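Local coordinates for ferric vibriobactin ABC transporter, periplasmic ferric vibriobactin-binding protein (PDB 3R5T) that binds ferric vibriobactin in the periplasm of Vibrio cholerae and probably hands it to an ABC transporter for iron uptake, at residues T8-N11 with S15-T18; L38-P43 with S125-L130; V77-V82 with Q108-T113; H145-W150 with I270-A275. One frame throughout, in Å; residues are numbered along the deposited sequence. Where two conformers were deposited one is given.

Contacts 2 and 4 are buried, apolar meetings about 12 Å apart between centres; contact 4 joins helix 137-155 to helix 272-286, and contact 2 packs against both. They touch directly where Ala39 CB lies 3.7 Å from Leu272 CB. Contacts 1 and 3 are only partly buried, with centres 23 and 24 Å from that of the chain. Contact 1 is a hairpin made by backbone hydrogen bonds, whereas contact 3 rests on a few methyl groups. These two meet at strand 113-116, Thr17 OG1 lying 2.7 Å from Thr113 O. In contacts 2 to 4 much of the polar bonding serves helix ends, turns or bound solvent, while hydrocarbon makes the crossing itself.

Contact 1: T8-N11 with S15-T18; sequences TFQN and SITT. With EDO (1,2-ethanediol), chain E.
Phe9 and Thr17 are the hydrogen-bonded pair of an antiparallel beta hairpin. Phe9 N reaches Thr17 O at 2.8 Å and Thr17 N returns to Phe9 O at 2.9 Å, both close to straight. Asn11 N adds a third backbone bond, to Ser15 O at 2.9 Å.

The side-chain bonding centres on the amide of Asn11, whose ND2 spends both hydrogens across the hairpin. One goes to Thr17 OG1 at 2.9 Å, lying in the amide plane and almost linear at 175°. The other goes to Ser15 OG at 3.0 Å, which is tilted 20° out of that plane and is itself hydrogen-bonded to Asp13 OD1 in the turn. With two bonds on ND2 and Leu115 N on OD1, the rotation of the amide is fixed.

Apolar contact belongs to the exposed side of the two strands, where Thr8 CG2 packs on Ile16 CB at 3.6 Å. With OG1 beside the backbone N (chi1 -66°), CG2 falls anti to that N and is carried across to Ile16. A 1,2-ethanediol, probably from the crystallisation liquor, bridges the outer edge of strand 7-10, from Thr8 O to Gln10 N, which it meets through O2 at 2.8 Å.

The inner face docks on the parallel sheet: Phe9, Asn11 and Thr17 lie against Ile114 of strand 113-116, Thr17 OG1 bonds to Thr113 O, and Phe9 also touches Gln129 and Ala133 of helix 123-134.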
loop_
_atom_site.group_PDB
_atom_site.type_symbol
_atom_site.label_atom_id
_atom_site.label_comp_id
_atom_site.label_asym_id
_atom_site.label_seq_id
_atom_site.Cartn_x
_atom_site.Cartn_y
_atom_site.Cartn_z
ATOM N N THR A 8 6.418 12.317 -21.983
ATOM C CA THR A 8 6.299 13.192 -20.830
ATOM C C THR A 8 5.451 12.514 -19.775
ATOM O O THR A 8 4.412 11.941 -20.077
ATOM C CB THR A 8 5.631 14.516 -21.208
ATOM O OG1 THR A 8 6.485 15.242 -22.096
ATOM C CG2 THR A 8 5.348 15.357 -19.966
ATOM N N PHE A 9 5.932 12.569 -18.539
ATOM C CA PHE A 9 5.234 12.022 -17.389
ATOM C C PHE A 9 4.766 13.173 -16.506
ATOM O O PHE A 9 5.562 14.070 -16.168
ATOM C CB PHE A 9 6.175 11.100 -16.595
ATOM C CG PHE A 9 5.519 10.446 -15.409
ATOM C CD1 PHE A 9 4.832 9.248 -15.557
ATOM C CD2 PHE A 9 5.572 11.043 -14.151
ATOM C CE1 PHE A 9 4.223 8.644 -14.459
ATOM C CE2 PHE A 9 4.958 10.451 -13.062
ATOM C CZ PHE A 9 4.272 9.249 -13.218
ATOM N N GLN A 10 3.495 13.142 -16.119
ATOM C CA GLN A 10 2.942 14.142 -15.219
ATOM C C GLN A 10 3.135 13.741 -13.764
ATOM O O GLN A 10 2.586 12.738 -13.293
ATOM C CB GLN A 10 1.461 14.384 -15.529
ATOM C CG GLN A 10 1.224 15.021 -16.903
ATOM C CD GLN A 10 -0.248 15.179 -17.232
ATOM O OE1 GLN A 10 -1.058 14.294 -16.947
ATOM N NE2 GLN A 10 -0.603 16.305 -17.846
ATOM N N ASN A 11 3.953 14.526 -13.060
ATOM C CA ASN A 11 4.275 14.285 -11.651
ATOM C C ASN A 11 3.178 14.768 -10.718
ATOM O O ASN A 11 2.373 15.631 -11.081
ATOM C CB ASN A 11 5.594 14.975 -11.298
ATOM C CG ASN A 11 6.767 14.419 -12.076
ATOM O OD1 ASN A 11 6.974 13.207 -12.122
ATOM N ND2 ASN A 11 7.531 15.297 -12.706
ATOM N N SER A 15 4.441 19.222 -11.836
ATOM C CA SER A 15 5.575 19.298 -12.749
ATOM C C SER A 15 5.518 18.164 -13.761
ATOM O O SER A 15 4.719 17.233 -13.627
ATOM C CB SER A 15 6.904 19.249 -11.991
ATOM O OG SER A 15 7.089 17.992 -11.354
ATOM N N ILE A 16 6.372 18.246 -14.771
ATOM C CA ILE A 16 6.512 17.171 -15.743
ATOM C C ILE A 16 7.960 16.705 -15.843
ATOM O O ILE A 16 8.896 17.451 -15.538
ATOM C CB ILE A 16 5.989 17.562 -17.150
ATOM C CG1 ILE A 16 6.772 18.756 -17.717
ATOM C CG2 ILE A 16 4.499 17.846 -17.088
ATOM C CD1 ILE A 16 6.439 19.059 -19.188
ATOM N N THR A 17 8.137 15.461 -16.263
ATOM C CA THR A 17 9.461 14.907 -16.504
ATOM C C THR A 17 9.474 14.256 -17.863
ATOM O O THR A 17 8.618 13.432 -18.165
ATOM C CB THR A 17 9.843 13.840 -15.446
ATOM O OG1 THR A 17 9.924 14.463 -14.165
ATOM C CG2 THR A 17 11.174 13.179 -15.784
ATOM N N THR A 18 10.428 14.639 -18.700
ATOM C CA THR A 18 10.592 13.960 -19.967
ATOM C C THR A 18 11.490 12.751 -19.790
ATOM O O THR A 18 12.622 12.837 -19.297
ATOM C CB THR A 18 11.140 14.901 -21.049
ATOM O OG1 THR A 18 10.199 15.953 -21.254
ATOM C CG2 THR A 18 11.358 14.162 -22.364
HETATM C C1 EDO E . 2.077 9.291 -18.197
HETATM O O1 EDO E . 3.288 9.457 -18.959
HETATM C C2 EDO E . 1.982 10.359 -17.104
HETATM O O2 EDO E . 1.678 11.637 -17.668
#

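Contact 2: L38-P43 with S125-L130; sequences LAIDAP and SLAQQL. With MOH (methanol), chain D.
On the helix whose Ala127 and Leu130 receive Ile40, Gln129 OE1 is gripped by two donors: a methanol, probably from the crystallisation liquor, whose O lies 2.7 Å away, and Gln121 NE2. The contact itself lies on a different flank of this helix, 123-134, and faces the Schellman motif that closes helix 31-39. The Gln129 amide adds a weak bond through its other end, NE2 to the same methanol O at 3.1 Å with only 132° at the hydrogen, while Asp117 N also bonds to the methanol.

In the Schellman motif Ile40 is the first residue to leave helical backbone angles, and Asp41 takes the positive phi (58°) of the C-prime position. Asp41 N returns to Leu38 O at 3.0 Å and Ala42 N to Leu37 O. Arg66 braces this turn from outside, its NH2 forming a salt bridge with Asp41 OD1 and its NH1 bonding to Leu38 O.

The motif leaves Ile40 directed at helix 123-134, and its two branches divide the work. CG2 meets Ala127 CB at 3.8 Å, the small methyl letting the helix come near, with the CA atoms of Ile40 and Ala127 6.9 Å apart. The ethyl branch stretches on (chi2 171°) one helical turn further, to Leu130. Ala140 of helix 137-155 also touches Ile40, so the side chain joins three helices of the fold. At the end of that branch, Ile40 CD1 stands 4.2 Å from Leu130 CB and 4.1 Å from the carbonyl oxygen Ala127 O.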
loop_
_atom_site.group_PDB
_atom_site.type_symbol
_atom_site.label_atom_id
_atom_site.label_comp_id
_atom_site.label_asym_id
_atom_site.label_seq_id
_atom_site.Cartn_x
_atom_site.Cartn_y
_atom_site.Cartn_z
ATOM N N LEU A 38 7.754 -4.169 -8.733
ATOM C CA LEU A 38 7.904 -5.624 -8.856
ATOM C C LEU A 38 6.650 -6.311 -9.426
ATOM O O LEU A 38 6.749 -7.271 -10.204
ATOM C CB LEU A 38 8.282 -6.220 -7.493
ATOM C CG LEU A 38 9.673 -5.816 -6.985
ATOM C CD1 LEU A 38 9.849 -6.141 -5.514
ATOM C CD2 LEU A 38 10.767 -6.468 -7.821
ATOM N N ALA A 39 5.482 -5.804 -9.039
ATOM C CA ALA A 39 4.208 -6.371 -9.457
ATOM C C ALA A 39 4.059 -6.382 -10.977
ATOM O O ALA A 39 3.530 -7.334 -11.539
ATOM C CB ALA A 39 3.058 -5.579 -8.819
ATOM N N ILE A 40 4.530 -5.325 -11.633
ATOM C CA ILE A 40 4.426 -5.221 -13.090
ATOM C C ILE A 40 5.692 -5.649 -13.816
ATOM O O ILE A 40 5.834 -5.403 -15.019
ATOM C CB ILE A 40 4.002 -3.810 -13.552
ATOM C CG1 ILE A 40 5.079 -2.771 -13.215
ATOM C CG2 ILE A 40 2.662 -3.426 -12.900
ATOM C CD1 ILE A 40 4.813 -1.387 -13.853
ATOM N N ASP A 41 6.593 -6.305 -13.086
ATOM C CA ASP A 41 7.862 -6.778 -13.644
ATOM C C ASP A 41 8.703 -5.664 -14.250
ATOM O O ASP A 41 9.381 -5.866 -15.256
ATOM C CB ASP A 41 7.620 -7.865 -14.691
ATOM C CG ASP A 41 7.039 -9.122 -14.102
ATOM O OD1 ASP A 41 7.362 -9.445 -12.941
ATOM O OD2 ASP A 41 6.244 -9.786 -14.799
ATOM N N ALA A 42 8.668 -4.484 -13.643
ATOM C CA ALA A 42 9.518 -3.400 -14.120
ATOM C C ALA A 42 10.962 -3.677 -13.694
ATOM O O ALA A 42 11.206 -4.301 -12.660
ATOM C CB ALA A 42 9.056 -2.064 -13.563
ATOM N N PRO A 43 11.915 -3.225 -14.504
ATOM C CA PRO A 43 13.332 -3.492 -14.226
ATOM C C PRO A 43 13.875 -2.577 -13.143
ATOM O O PRO A 43 14.737 -1.721 -13.380
ATOM C CB PRO A 43 14.003 -3.219 -15.570
ATOM C CG PRO A 43 13.075 -2.244 -16.264
ATOM C CD PRO A 43 11.704 -2.610 -15.829
ATOM N N SER A 125 -4.074 1.520 -9.736
ATOM C CA SER A 125 -3.913 2.850 -10.313
ATOM C C SER A 125 -2.439 3.260 -10.313
ATOM O O SER A 125 -1.932 3.843 -11.275
ATOM C CB SER A 125 -4.761 3.856 -9.540
ATOM O OG SER A 125 -4.600 5.168 -10.046
ATOM N N LEU A 126 -1.744 2.955 -9.224
ATOM C CA LEU A 126 -0.323 3.237 -9.161
ATOM C C LEU A 126 0.411 2.394 -10.216
ATOM O O LEU A 126 1.301 2.891 -10.895
ATOM C CB LEU A 126 0.187 2.924 -7.765
ATOM C CG LEU A 126 1.679 3.172 -7.537
ATOM C CD1 LEU A 126 1.988 4.659 -7.650
ATOM C CD2 LEU A 126 2.142 2.619 -6.179
ATOM N N ALA A 127 0.041 1.123 -10.349
ATOM C CA ALA A 127 0.666 0.273 -11.376
ATOM C C ALA A 127 0.468 0.846 -12.782
ATOM O O ALA A 127 1.371 0.827 -13.618
ATOM C CB ALA A 127 0.126 -1.135 -11.301
ATOM N N GLN A 128 -0.745 1.314 -13.069
ATOM C CA GLN A 128 -1.028 1.930 -14.359
ATOM C C GLN A 128 -0.167 3.170 -14.587
ATOM O O GLN A 128 0.378 3.377 -15.677
ATOM C CB GLN A 128 -2.509 2.278 -14.460
ATOM C CG GLN A 128 -3.410 1.074 -14.463
ATOM C CD GLN A 128 -4.841 1.439 -14.764
ATOM O OE1 GLN A 128 -5.713 1.344 -13.898
ATOM N NE2 GLN A 128 -5.090 1.885 -15.994
ATOM N N GLN A 129 -0.041 3.989 -13.546
ATOM C CA GLN A 129 0.738 5.205 -13.646
ATOM C C GLN A 129 2.192 4.846 -13.965
ATOM O O GLN A 129 2.821 5.450 -14.846
ATOM C CB GLN A 129 0.637 5.969 -12.336
ATOM C CG GLN A 129 1.417 7.249 -12.330
ATOM C CD GLN A 129 1.066 8.091 -11.140
ATOM O OE1 GLN A 129 0.872 7.578 -10.033
ATOM N NE2 GLN A 129 0.987 9.399 -11.352
ATOM N N LEU A 130 2.723 3.857 -13.255
ATOM C CA LEU A 130 4.099 3.408 -13.464
ATOM C C LEU A 130 4.261 2.685 -14.796
ATOM O O LEU A 130 5.325 2.767 -15.416
ATOM C CB LEU A 130 4.558 2.521 -12.309
ATOM C CG LEU A 130 4.631 3.267 -10.977
ATOM C CD1 LEU A 130 4.912 2.292 -9.828
ATOM C CD2 LEU A 130 5.649 4.411 -11.033
HETATM C C MOH D . 0.355 11.087 -8.365
HETATM O O MOH D . 0.576 9.680 -8.320
#

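Contact 3: V77-V82 with Q108-T113; sequences VDLESV and QAIAPT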
loop_
_atom_site.group_PDB
_atom_site.type_symbol
_atom_site.label_atom_id
_atom_site.label_comp_id
_atom_site.label_asym_id
_atom_site.label_seq_id
_atom_site.Cartn_x
_atom_site.Cartn_y
_atom_site.Cartn_z
ATOM N N VAL A 77 18.964 10.102 1.852
ATOM C CA VAL A 77 19.306 9.734 0.465
ATOM C C VAL A 77 20.827 9.710 0.248
ATOM O O VAL A 77 21.510 10.699 0.506
ATOM C CB VAL A 77 18.663 10.672 -0.565
ATOM C CG1 VAL A 77 19.154 10.332 -1.969
ATOM C CG2 VAL A 77 17.156 10.564 -0.506
ATOM N N ASP A 78 21.342 8.582 -0.234
ATOM C CA ASP A 78 22.770 8.429 -0.507
ATOM C C ASP A 78 23.026 8.697 -1.990
ATOM O O ASP A 78 22.834 7.826 -2.852
ATOM C CB ASP A 78 23.228 7.023 -0.093
ATOM C CG ASP A 78 24.724 6.798 -0.284
ATOM O OD1 ASP A 78 25.362 7.552 -1.046
ATOM O OD2 ASP A 78 25.259 5.852 0.337
ATOM N N LEU A 79 23.425 9.922 -2.305
ATOM C CA LEU A 79 23.594 10.294 -3.711
ATOM C C LEU A 79 24.704 9.502 -4.402
ATOM O O LEU A 79 24.585 9.199 -5.592
ATOM C CB LEU A 79 23.881 11.788 -3.851
ATOM C CG LEU A 79 22.714 12.699 -3.444
ATOM C CD1 LEU A 79 23.177 14.149 -3.442
ATOM C CD2 LEU A 79 21.497 12.498 -4.354
ATOM N N GLU A 80 25.775 9.181 -3.678
ATOM C CA GLU A 80 26.859 8.399 -4.270
ATOM C C GLU A 80 26.293 7.074 -4.772
ATOM O O GLU A 80 26.608 6.637 -5.876
ATOM C CB GLU A 80 27.976 8.164 -3.254
ATOM C CG GLU A 80 29.063 7.231 -3.754
ATOM C CD GLU A 80 30.167 7.056 -2.736
ATOM O OE1 GLU A 80 30.643 8.083 -2.195
ATOM O OE2 GLU A 80 30.567 5.897 -2.470
ATOM N N SER A 81 25.458 6.446 -3.960
ATOM C CA SER A 81 24.887 5.163 -4.338
ATOM C C SER A 81 24.025 5.299 -5.590
ATOM O O SER A 81 24.060 4.430 -6.461
ATOM C CB SER A 81 24.109 4.529 -3.177
ATOM O OG SER A 81 22.942 5.262 -2.846
ATOM N N VAL A 82 23.281 6.397 -5.702
ATOM C CA VAL A 82 22.467 6.616 -6.910
ATOM C C VAL A 82 23.361 6.747 -8.153
ATOM O O VAL A 82 23.105 6.110 -9.175
ATOM C CB VAL A 82 21.555 7.853 -6.787
ATOM C CG1 VAL A 82 20.695 8.000 -8.053
ATOM C CG2 VAL A 82 20.656 7.710 -5.574
ATOM N N GLN A 108 17.297 14.604 -10.041
ATOM C CA GLN A 108 17.081 14.887 -11.459
ATOM C C GLN A 108 18.395 15.218 -12.169
ATOM O O GLN A 108 18.511 15.045 -13.381
ATOM C CB GLN A 108 16.044 16.004 -11.625
ATOM C CG GLN A 108 15.770 16.436 -13.070
ATOM C CD GLN A 108 15.076 15.375 -13.915
ATOM O OE1 GLN A 108 14.174 14.659 -13.457
ATOM N NE2 GLN A 108 15.484 15.289 -15.178
ATOM N N ALA A 109 19.389 15.684 -11.415
ATOM C CA ALA A 109 20.714 15.940 -11.975
ATOM C C ALA A 109 21.379 14.641 -12.408
ATOM O O ALA A 109 22.316 14.653 -13.216
ATOM C CB ALA A 109 21.593 16.678 -10.959
ATOM N N ILE A 110 20.902 13.526 -11.864
ATOM C CA ILE A 110 21.471 12.210 -12.132
ATOM C C ILE A 110 20.747 11.443 -13.231
ATOM O O ILE A 110 21.379 10.852 -14.102
ATOM C CB ILE A 110 21.472 11.334 -10.860
ATOM C CG1 ILE A 110 22.082 12.103 -9.681
ATOM C CG2 ILE A 110 22.201 10.020 -11.128
ATOM C CD1 ILE A 110 22.094 11.329 -8.365
ATOM N N ALA A 111 19.419 11.459 -13.175
ATOM C CA ALA A 111 18.580 10.765 -14.155
ATOM C C ALA A 111 17.166 11.326 -14.116
ATOM O O ALA A 111 16.772 11.969 -13.138
ATOM C CB ALA A 111 18.561 9.255 -13.874
ATOM N N PRO A 112 16.376 11.063 -15.168
ATOM C CA PRO A 112 14.971 11.486 -15.153
ATOM C C PRO A 112 14.302 11.005 -13.874
ATOM O O PRO A 112 14.364 9.819 -13.545
ATOM C CB PRO A 112 14.379 10.773 -16.370
ATOM C CG PRO A 112 15.554 10.660 -17.327
ATOM C CD PRO A 112 16.744 10.387 -16.429
ATOM N N THR A 113 13.676 11.924 -13.153
ATOM C CA THR A 113 13.102 11.634 -11.843
ATOM C C THR A 113 11.608 11.943 -11.851
ATOM O O THR A 113 11.200 13.032 -12.250
ATOM C CB THR A 113 13.842 12.456 -10.760
ATOM O OG1 THR A 113 15.213 12.060 -10.753
ATOM C CG2 THR A 113 13.266 12.218 -9.371
#
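This is a small apolar contact at the rim of the lobe built on the five-stranded parallel sheet, between the start of helix 79-85 and the loop that runs from helix 104-108 into strand 113-116. The two pieces belong to successive beta-alpha-beta connections of that sheet: helix 79-85 leads from strand 69-73 to strand 89-93, and helix 104-108 from there to the outermost strand 113-116. The two segments together bury 128 Å², and the evidence for what carries it lies in one side chain, Ile110.

Ile110 CG1 is anti to the carbonyl carbon and CD1 extends beyond it (chi2 179°), which sends the long branch out of the loop at the helix. Its CD1 touches Val82 CG1 at 3.6 Å, the two side chains meeting at a slant. Ile110 CG2 comes to 4.0 Å from the same Val82 methyl, so both branches of Ile110 meet that methyl, from the same side. Leu79, one turn earlier, adds a looser touch, CD2 to Ile110 CD1 at 4.2 Å. Behind these groups, Val82 also rests on Trp72 and Ile90, and Leu79 on Leu107.

Each partner is held by its own polar bonds. Asp78 is the N-cap of helix 79-85: its OD1 accepts from Ser81 N at 3.1 Å, from well above the carboxylate plane. On the other side of the contact, Gln108 folds its side chain back over the loop, OE1 accepting from Thr113 N at 2.8 Å. The loop is closed once more by Thr113 OG1, which donates to Ala111 O at 2.9 Å.

Contact 4: H145-W150 with I270-A275; sequences HNFEQW and IDLFSA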
loop_
_atom_site.group_PDB
_atom_site.type_symbol
_atom_site.label_atom_id
_atom_site.label_comp_id
_atom_site.label_asym_id
_atom_site.label_seq_id
_atom_site.Cartn_x
_atom_site.Cartn_y
_atom_site.Cartn_z
ATOM N N HIS A 145 -5.848 -6.794 -14.806
ATOM C CA HIS A 145 -7.005 -7.529 -15.264
ATOM C C HIS A 145 -7.108 -8.905 -14.595
ATOM O O HIS A 145 -8.202 -9.341 -14.190
ATOM C CB HIS A 145 -6.958 -7.683 -16.782
ATOM C CG HIS A 145 -7.932 -8.684 -17.299
ATOM N ND1 HIS A 145 -9.263 -8.383 -17.498
ATOM C CD2 HIS A 145 -7.789 -9.995 -17.603
ATOM C CE1 HIS A 145 -9.891 -9.459 -17.938
ATOM N NE2 HIS A 145 -9.019 -10.449 -18.012
ATOM N N ASN A 146 -5.975 -9.597 -14.469
ATOM C CA ASN A 146 -6.004 -10.918 -13.849
ATOM C C ASN A 146 -6.425 -10.829 -12.388
ATOM O O ASN A 146 -7.161 -11.688 -11.891
ATOM C CB ASN A 146 -4.642 -11.603 -13.937
ATOM C CG ASN A 146 -4.296 -12.053 -15.341
ATOM O OD1 ASN A 146 -5.156 -12.159 -16.209
ATOM N ND2 ASN A 146 -3.016 -12.326 -15.561
ATOM N N PHE A 147 -5.952 -9.795 -11.694
ATOM C CA PHE A 147 -6.257 -9.650 -10.283
ATOM C C PHE A 147 -7.734 -9.355 -10.106
ATOM O O PHE A 147 -8.378 -9.868 -9.188
ATOM C CB PHE A 147 -5.416 -8.530 -9.679
ATOM C CG PHE A 147 -5.564 -8.407 -8.190
ATOM C CD1 PHE A 147 -4.832 -9.219 -7.337
ATOM C CD2 PHE A 147 -6.435 -7.475 -7.648
ATOM C CE1 PHE A 147 -4.983 -9.099 -5.959
ATOM C CE2 PHE A 147 -6.579 -7.351 -6.281
ATOM C CZ PHE A 147 -5.856 -8.160 -5.446
ATOM N N GLU A 148 -8.281 -8.555 -11.015
ATOM C CA GLU A 148 -9.687 -8.185 -10.931
ATOM C C GLU A 148 -10.605 -9.367 -11.255
ATOM O O GLU A 148 -11.677 -9.500 -10.669
ATOM C CB GLU A 148 -9.978 -6.947 -11.790
ATOM C CG GLU A 148 -10.121 -5.663 -10.949
ATOM C CD GLU A 148 -8.843 -4.826 -10.760
ATOM O OE1 GLU A 148 -7.739 -5.358 -10.421
ATOM O OE2 GLU A 148 -8.966 -3.584 -10.905
ATOM N N GLN A 149 -10.183 -10.230 -12.169
ATOM C CA GLN A 149 -10.914 -11.471 -12.427
ATOM C C GLN A 149 -10.976 -12.319 -11.164
ATOM O O GLN A 149 -12.003 -12.931 -10.845
ATOM C CB GLN A 149 -10.248 -12.270 -13.551
ATOM C CG GLN A 149 -10.642 -11.851 -14.963
ATOM C CD GLN A 149 -10.316 -12.924 -15.993
ATOM O OE1 GLN A 149 -9.476 -13.794 -15.750
ATOM N NE2 GLN A 149 -10.980 -12.867 -17.151
ATOM N N TRP A 150 -9.875 -12.348 -10.427
ATOM C CA TRP A 150 -9.815 -13.095 -9.183
ATOM C C TRP A 150 -10.702 -12.487 -8.104
ATOM O O TRP A 150 -11.431 -13.212 -7.427
ATOM C CB TRP A 150 -8.368 -13.149 -8.696
ATOM C CG TRP A 150 -8.161 -13.991 -7.464
ATOM C CD1 TRP A 150 -8.580 -15.270 -7.258
ATOM C CD2 TRP A 150 -7.442 -13.607 -6.289
ATOM N NE1 TRP A 150 -8.186 -15.702 -6.005
ATOM C CE2 TRP A 150 -7.482 -14.699 -5.396
ATOM C CE3 TRP A 150 -6.771 -12.446 -5.905
ATOM C CZ2 TRP A 150 -6.871 -14.661 -4.138
ATOM C CZ3 TRP A 150 -6.170 -12.404 -4.647
ATOM C CH2 TRP A 150 -6.230 -13.509 -3.785
ATOM N N ILE A 270 -0.234 -1.666 0.725
ATOM C CA ILE A 270 -0.907 -2.529 -0.244
ATOM C C ILE A 270 -0.198 -2.552 -1.589
ATOM O O ILE A 270 -0.028 -1.522 -2.246
ATOM C CB ILE A 270 -2.349 -2.070 -0.495
ATOM C CG1 ILE A 270 -3.144 -2.062 0.819
ATOM C CG2 ILE A 270 -2.986 -2.967 -1.561
ATOM C CD1 ILE A 270 -3.189 -3.407 1.487
ATOM N N ASP A 271 0.251 -3.730 -1.982
ATOM C CA ASP A 271 0.744 -3.948 -3.330
ATOM C C ASP A 271 0.139 -5.285 -3.767
ATOM O O ASP A 271 -0.595 -5.911 -3.006
ATOM C CB ASP A 271 2.283 -3.925 -3.348
ATOM C CG ASP A 271 2.874 -4.829 -2.317
ATOM O OD1 ASP A 271 3.648 -4.346 -1.463
ATOM O OD2 ASP A 271 2.569 -6.041 -2.371
ATOM N N LEU A 272 0.427 -5.730 -4.978
ATOM C CA LEU A 272 -0.126 -6.990 -5.464
ATOM C C LEU A 272 0.131 -8.131 -4.480
ATOM O O LEU A 272 -0.748 -8.957 -4.229
ATOM C CB LEU A 272 0.499 -7.344 -6.802
ATOM C CG LEU A 272 0.141 -8.734 -7.323
ATOM C CD1 LEU A 272 -1.364 -8.912 -7.579
ATOM C CD2 LEU A 272 0.954 -9.022 -8.594
ATOM N N PHE A 273 1.333 -8.155 -3.903
ATOM C CA PHE A 273 1.725 -9.262 -3.055
ATOM C C PHE A 273 1.015 -9.251 -1.716
ATOM O O PHE A 273 0.476 -10.282 -1.287
ATOM C CB PHE A 273 3.248 -9.279 -2.944
ATOM C CG PHE A 273 3.905 -9.206 -4.289
ATOM C CD1 PHE A 273 4.431 -8.018 -4.766
ATOM C CD2 PHE A 273 3.901 -10.317 -5.116
ATOM C CE1 PHE A 273 4.999 -7.965 -6.039
ATOM C CE2 PHE A 273 4.465 -10.265 -6.380
ATOM C CZ PHE A 273 5.012 -9.091 -6.840
ATOM N N SER A 274 0.969 -8.106 -1.050
ATOM C CA SER A 274 0.232 -8.070 0.211
ATOM C C SER A 274 -1.276 -8.163 -0.024
ATOM O O SER A 274 -1.990 -8.713 0.816
ATOM C CB SER A 274 0.566 -6.834 1.047
ATOM O OG SER A 274 0.407 -5.637 0.313
ATOM N N ALA A 275 -1.744 -7.645 -1.157
ATOM C CA ALA A 275 -3.163 -7.740 -1.504
ATOM C C ALA A 275 -3.578 -9.205 -1.632
ATOM O O ALA A 275 -4.630 -9.612 -1.127
ATOM C CB ALA A 275 -3.466 -6.972 -2.810
#
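Phe147 does nearly all the touching, against Leu272 and Ala275, which lie one turn apart at the start of helix 272-286. The tight spot is Phe147 CD1 on Leu272 CD1 at 3.5 Å. Further along the ring, CZ meets Ala275 CB at 3.8 Å. Phe147 CG stands anti to its own backbone N (chi1 -174°), carrying the ring off helix 137-155 far enough to bridge helices whose nearest CA atoms, those of Phe147 and Leu272, are 8.2 Å apart. Trp150 makes no contact within 270-275, but packs further along helix 272-286, on Arg276, Ile279 and Asn280. By contrast, His145, Asn146 and Gln149 lie on the exposed side of helix 137-155.

The receiving helix begins with a capping box. Asp271 OD2 accepts from Ser274 N at 2.9 Å and 165°, and Asp271 N donates to Ser274 OG at 3.0 Å, setting the first turn that bears Leu272.

Helix 137-155 is the long helix that links the two lobes in this class of binding protein. Around the contact, Trp123 of helix 123-134 meets the Phe147 ring edge-to-face and touches Leu272 and Ala275, while Leu189 of helix 185-192 packs on Phe147 and Ala275.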